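Local coordinates for protein replicative DNA helicase (Nostoc punctiforme, PDB 4O1R) that probably acts as an intein, excising itself from a replicative DNA helicase precursor and joining the flanking sequences by a peptide bond, at residues A39-E44 with I106-I111; G3-D8 with F133-I138. All coordinates share one frame; numbering follows the deposited sequence.

Contact 1: A39-E44 with I106-I111; sequences ATMQLE and IYWDEI. Unlike the reference sequence in segment 106-111: Ile106 (reference Val).
The indole ring of Trp108 receives the terminal methyl of Met41 obliquely, with CE 3.9 Å from Trp108 CZ2 at the six-membered end of the ring. One face of the same ring carries Ile106, whose CD1 stands 3.4 Å above the plane but is displaced toward the rim. The two aliphatic ends also meet each other, Met41 CE lying 3.8 Å from Ile106 CD1 and equally near CG1. Bends at chi2 (-60°) and chi3 (-72°) curl the thioether chain, so that CE, rather than the sulfur, makes the contact. On the polar side a water joins the main chains, donating to Met41 O at 2.6 Å and accepting from Ile106 N at 2.9 Å. The amide of Gln42 is anchored beside this bridge: its OE1 bonds to Ser104 OG and its NE2 to Asp105 OD1, with a weak additional bond from NE2 to Met41 O. Met41 and Gln42 together face Asn37 in a G1 beta bulge, with Met41 in the positive-phi conformation. The patch lies at the surface, where strand 42-55 starts after its turn from strand 31-37. Leu36 of strand 31-37 packs against Ile106, whereas strand 95-99 pairs antiparallel with 106-126, bonding through Leu98 to Tyr107 and setting Ala97 against Trp108.

Contact 2: G3-D8 with F133-I138; sequences GALAGD and FVANNI. Unlike the reference sequence in segment 3-8: Ala4 (reference Cys).
A tight beta-hairpin turn meets the N-terminal strand of the intein fold here: Ala135 to Ile138 form a type I' turn between strands 132-135 and 138-141, closed by Ala135 N to Ile138 O and Ile138 N to Ala135 O, both 2.9 Å. Leu5, from the short strand 5-6, reaches the hairpin with one methyl. Its CD1 comes 3.7 Å from Ala135 CB and 3.9 Å from Phe133 CZ, meeting the phenyl ring obliquely. The Leu5 and Phe133 side chains approach from opposite directions. At the other end, a water donates to Asp8 O (2.8 Å) and accepts from Asn136 ND2 (3.1 Å). The carboxamide is further held by Leu10 N, which donates to OD1, and by Lys69 O, which accepts from ND2. The interface thus divides into a buried, purely apolar part around the Leu5 side chain and a solvent-mediated part at the turn. The Leu5 side chain contributes only apolar packing, while its main chain pairs with Phe123; the distinct donor and acceptor partners of Asn136, by contrast, fix which way round its amide lies and tie the turn to the N-terminal segment through water.

The two contacts have centres about 16 Å apart and touch directly through packing of Leu43 CD2 on Val134 CG2, 4.0 Å apart. Both reach one antiparallel sheet, in which strand 106-126 of contact 1 pairs with strand 5-6 of contact 2. Contact 1 is peripheral; the Trp108 side chain there is about 7 Å from a bound sodium ion. The centre of contact 2 lies about 4 Å from the chain centre, close to the probable splicing centre: Ala4, replacing the reference Cys, the probable nucleophile, bonds through N to Thr73 OG1 and through O to His76 ND1, which fit the TxxH of intein block B, while Phe133 touches the C-terminal Asn142. Contact 2 thus packs beside both intein ends.

Contact 1: A39-E44 with I106-I111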
# COMPACT_ATOMS: atom_id res chain seq x y z
N ALA A 39 -1.31 -9.76 13.72
CA ALA A 39 -1.16 -10.52 14.96
C ALA A 39 0.26 -11.03 15.13
O ALA A 39 0.79 -11.04 16.24
CB ALA A 39 -2.16 -11.66 15.00
N THR A 40 0.88 -11.46 14.03
CA THR A 40 2.26 -11.97 14.07
C THR A 40 3.27 -10.90 13.68
O THR A 40 4.47 -11.05 13.90
CB THR A 40 2.44 -13.18 13.12
OG1 THR A 40 2.17 -12.78 11.77
CG2 THR A 40 1.49 -14.31 13.48
N MET A 41 2.77 -9.81 13.09
CA MET A 41 3.61 -8.77 12.48
C MET A 41 4.57 -9.35 11.45
O MET A 41 5.72 -8.92 11.32
CB MET A 41 4.31 -7.90 13.55
CG MET A 41 3.34 -7.08 14.38
SD MET A 41 2.34 -5.92 13.40
CE MET A 41 3.57 -4.69 12.96
N GLN A 42 4.08 -10.32 10.69
CA GLN A 42 4.84 -10.97 9.64
C GLN A 42 4.08 -10.88 8.33
O GLN A 42 2.84 -10.87 8.33
CB GLN A 42 5.08 -12.45 9.96
CG GLN A 42 5.79 -12.71 11.28
CD GLN A 42 7.28 -12.51 11.17
OE1 GLN A 42 7.99 -13.32 10.58
NE2 GLN A 42 7.78 -11.42 11.75
N LEU A 43 4.81 -10.81 7.23
CA LEU A 43 4.20 -10.84 5.91
C LEU A 43 3.70 -12.24 5.57
O LEU A 43 4.33 -13.25 5.91
CB LEU A 43 5.19 -10.38 4.83
CG LEU A 43 5.67 -8.94 4.76
CD1 LEU A 43 6.42 -8.77 3.45
CD2 LEU A 43 4.52 -7.94 4.83
N GLU A 44 2.55 -12.29 4.90
CA GLU A 44 1.91 -13.54 4.47
C GLU A 44 1.34 -13.37 3.08
O GLU A 44 1.03 -12.26 2.66
CB GLU A 44 0.76 -13.92 5.41
CG GLU A 44 1.13 -14.38 6.80
CD GLU A 44 -0.08 -14.78 7.61
OE1 GLU A 44 -1.22 -14.74 7.09
OE2 GLU A 44 0.10 -15.15 8.79
N ILE A 106 8.84 -6.72 9.50
CA ILE A 106 8.65 -5.33 9.14
C ILE A 106 9.66 -4.43 9.87
O ILE A 106 10.27 -4.82 10.87
CB ILE A 106 7.18 -4.84 9.35
CG1 ILE A 106 6.75 -4.91 10.82
CG2 ILE A 106 6.21 -5.60 8.43
CD1 ILE A 106 7.00 -3.65 11.61
N TYR A 107 9.84 -3.23 9.33
CA TYR A 107 10.63 -2.20 9.97
C TYR A 107 9.83 -0.91 9.94
O TYR A 107 8.96 -0.72 9.09
CB TYR A 107 12.05 -2.08 9.39
CG TYR A 107 12.09 -1.33 8.12
CD1 TYR A 107 12.47 0.01 8.11
CD2 TYR A 107 11.74 -1.93 6.93
CE1 TYR A 107 12.49 0.71 6.95
CE2 TYR A 107 11.76 -1.23 5.76
CZ TYR A 107 12.13 0.09 5.77
OH TYR A 107 12.15 0.79 4.59
N TRP A 108 10.11 -0.02 10.89
CA TRP A 108 9.38 1.23 11.02
C TRP A 108 10.18 2.38 10.43
O TRP A 108 11.09 2.90 11.09
CB TRP A 108 9.10 1.50 12.49
CG TRP A 108 8.23 0.45 13.10
CD1 TRP A 108 8.63 -0.62 13.85
CD2 TRP A 108 6.80 0.35 13.00
NE1 TRP A 108 7.54 -1.37 14.23
CE2 TRP A 108 6.41 -0.79 13.72
CE3 TRP A 108 5.81 1.14 12.39
CZ2 TRP A 108 5.07 -1.19 13.84
CZ3 TRP A 108 4.47 0.73 12.51
CH2 TRP A 108 4.12 -0.42 13.23
N ASP A 109 9.86 2.77 9.21
CA ASP A 109 10.63 3.80 8.51
C ASP A 109 10.02 5.18 8.75
O ASP A 109 8.81 5.32 8.89
CB ASP A 109 10.69 3.50 7.01
CG ASP A 109 11.88 4.16 6.32
OD1 ASP A 109 12.74 4.77 6.98
OD2 ASP A 109 11.95 4.01 5.09
N GLU A 110 10.86 6.19 8.76
CA GLU A 110 10.44 7.56 8.98
C GLU A 110 9.93 8.20 7.69
O GLU A 110 10.56 8.09 6.63
CB GLU A 110 11.66 8.34 9.47
CG GLU A 110 11.35 9.76 9.86
CD GLU A 110 12.57 10.64 9.94
OE1 GLU A 110 13.45 10.54 9.06
OE2 GLU A 110 12.62 11.47 10.85
N ILE A 111 8.80 8.91 7.78
CA ILE A 111 8.32 9.74 6.68
C ILE A 111 9.17 11.00 6.58
O ILE A 111 9.33 11.72 7.59
CB ILE A 111 6.86 10.16 6.89
CG1 ILE A 111 5.95 8.92 6.90
CG2 ILE A 111 6.40 11.15 5.80
CD1 ILE A 111 4.57 9.19 7.46
O HOH W 1 8.03 -7.89 12.08

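Contact 2: G3-D8 with F133-I138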
# COMPACT_ATOMS: atom_id res chain seq x y z
N GLY A 3 -10.01 4.48 0.21
CA GLY A 3 -8.89 5.12 -0.45
C GLY A 3 -8.32 4.28 -1.57
O GLY A 3 -8.74 3.14 -1.80
N ALA A 4 -7.34 4.84 -2.27
CA ALA A 4 -6.85 4.22 -3.49
C ALA A 4 -5.44 4.71 -3.81
O ALA A 4 -4.88 5.56 -3.09
CB ALA A 4 -7.82 4.47 -4.64
N LEU A 5 -4.87 4.15 -4.87
CA LEU A 5 -3.47 4.35 -5.22
C LEU A 5 -3.30 4.73 -6.67
O LEU A 5 -4.11 4.35 -7.52
CB LEU A 5 -2.68 3.05 -5.00
CG LEU A 5 -2.62 2.51 -3.58
CD1 LEU A 5 -1.94 1.15 -3.61
CD2 LEU A 5 -1.85 3.48 -2.67
N ALA A 6 -2.20 5.41 -6.96
CA ALA A 6 -1.85 5.67 -8.37
C ALA A 6 -1.73 4.35 -9.13
O ALA A 6 -1.31 3.33 -8.57
CB ALA A 6 -0.54 6.45 -8.46
N GLY A 7 -2.08 4.38 -10.41
CA GLY A 7 -2.07 3.18 -11.25
C GLY A 7 -0.73 2.51 -11.44
O GLY A 7 -0.68 1.29 -11.68
N ASP A 8 0.36 3.27 -11.29
CA ASP A 8 1.70 2.71 -11.45
C ASP A 8 2.25 2.09 -10.17
O ASP A 8 3.36 1.57 -10.16
CB ASP A 8 2.69 3.72 -12.04
CG ASP A 8 2.85 4.98 -11.22
OD1 ASP A 8 1.99 5.26 -10.36
OD2 ASP A 8 3.84 5.71 -11.47
N PHE A 133 -2.38 -4.78 1.93
CA PHE A 133 -1.43 -5.38 1.02
C PHE A 133 -0.21 -4.49 0.90
O PHE A 133 -0.24 -3.33 1.35
CB PHE A 133 -2.05 -5.67 -0.37
CG PHE A 133 -2.58 -4.46 -1.09
CD1 PHE A 133 -3.87 -4.00 -0.83
CD2 PHE A 133 -1.82 -3.80 -2.05
CE1 PHE A 133 -4.39 -2.87 -1.51
CE2 PHE A 133 -2.33 -2.68 -2.74
CZ PHE A 133 -3.61 -2.22 -2.46
N VAL A 134 0.84 -5.04 0.31
CA VAL A 134 2.07 -4.29 0.06
C VAL A 134 2.03 -3.68 -1.34
O VAL A 134 1.82 -4.38 -2.33
CB VAL A 134 3.31 -5.19 0.22
CG1 VAL A 134 4.57 -4.38 -0.07
CG2 VAL A 134 3.35 -5.81 1.61
N ALA A 135 2.23 -2.37 -1.41
CA ALA A 135 2.31 -1.65 -2.68
C ALA A 135 3.52 -0.73 -2.64
O ALA A 135 3.73 -0.01 -1.65
CB ALA A 135 1.04 -0.86 -2.92
N ASN A 136 4.32 -0.75 -3.70
CA ASN A 136 5.58 -0.00 -3.71
C ASN A 136 6.39 -0.27 -2.45
O ASN A 136 7.07 0.61 -1.91
CB ASN A 136 5.34 1.51 -3.90
CG ASN A 136 5.19 1.89 -5.35
OD1 ASN A 136 5.08 1.04 -6.24
ND2 ASN A 136 5.21 3.19 -5.61
N ASN A 137 6.32 -1.51 -1.98
CA ASN A 137 7.10 -1.94 -0.81
C ASN A 137 6.74 -1.17 0.47
O ASN A 137 7.57 -1.01 1.35
CB ASN A 137 8.61 -1.86 -1.07
CG ASN A 137 9.08 -2.78 -2.16
OD1 ASN A 137 8.69 -3.95 -2.21
ND2 ASN A 137 9.94 -2.28 -3.04
N ILE A 138 5.48 -0.74 0.55
CA ILE A 138 4.91 -0.10 1.75
C ILE A 138 3.58 -0.80 2.06
O ILE A 138 2.82 -1.14 1.15
CB ILE A 138 4.69 1.42 1.53
CG1 ILE A 138 6.02 2.11 1.22
CG2 ILE A 138 4.01 2.08 2.75
CD1 ILE A 138 5.91 3.56 0.78
O HOH W 2 5.29 3.12 -8.75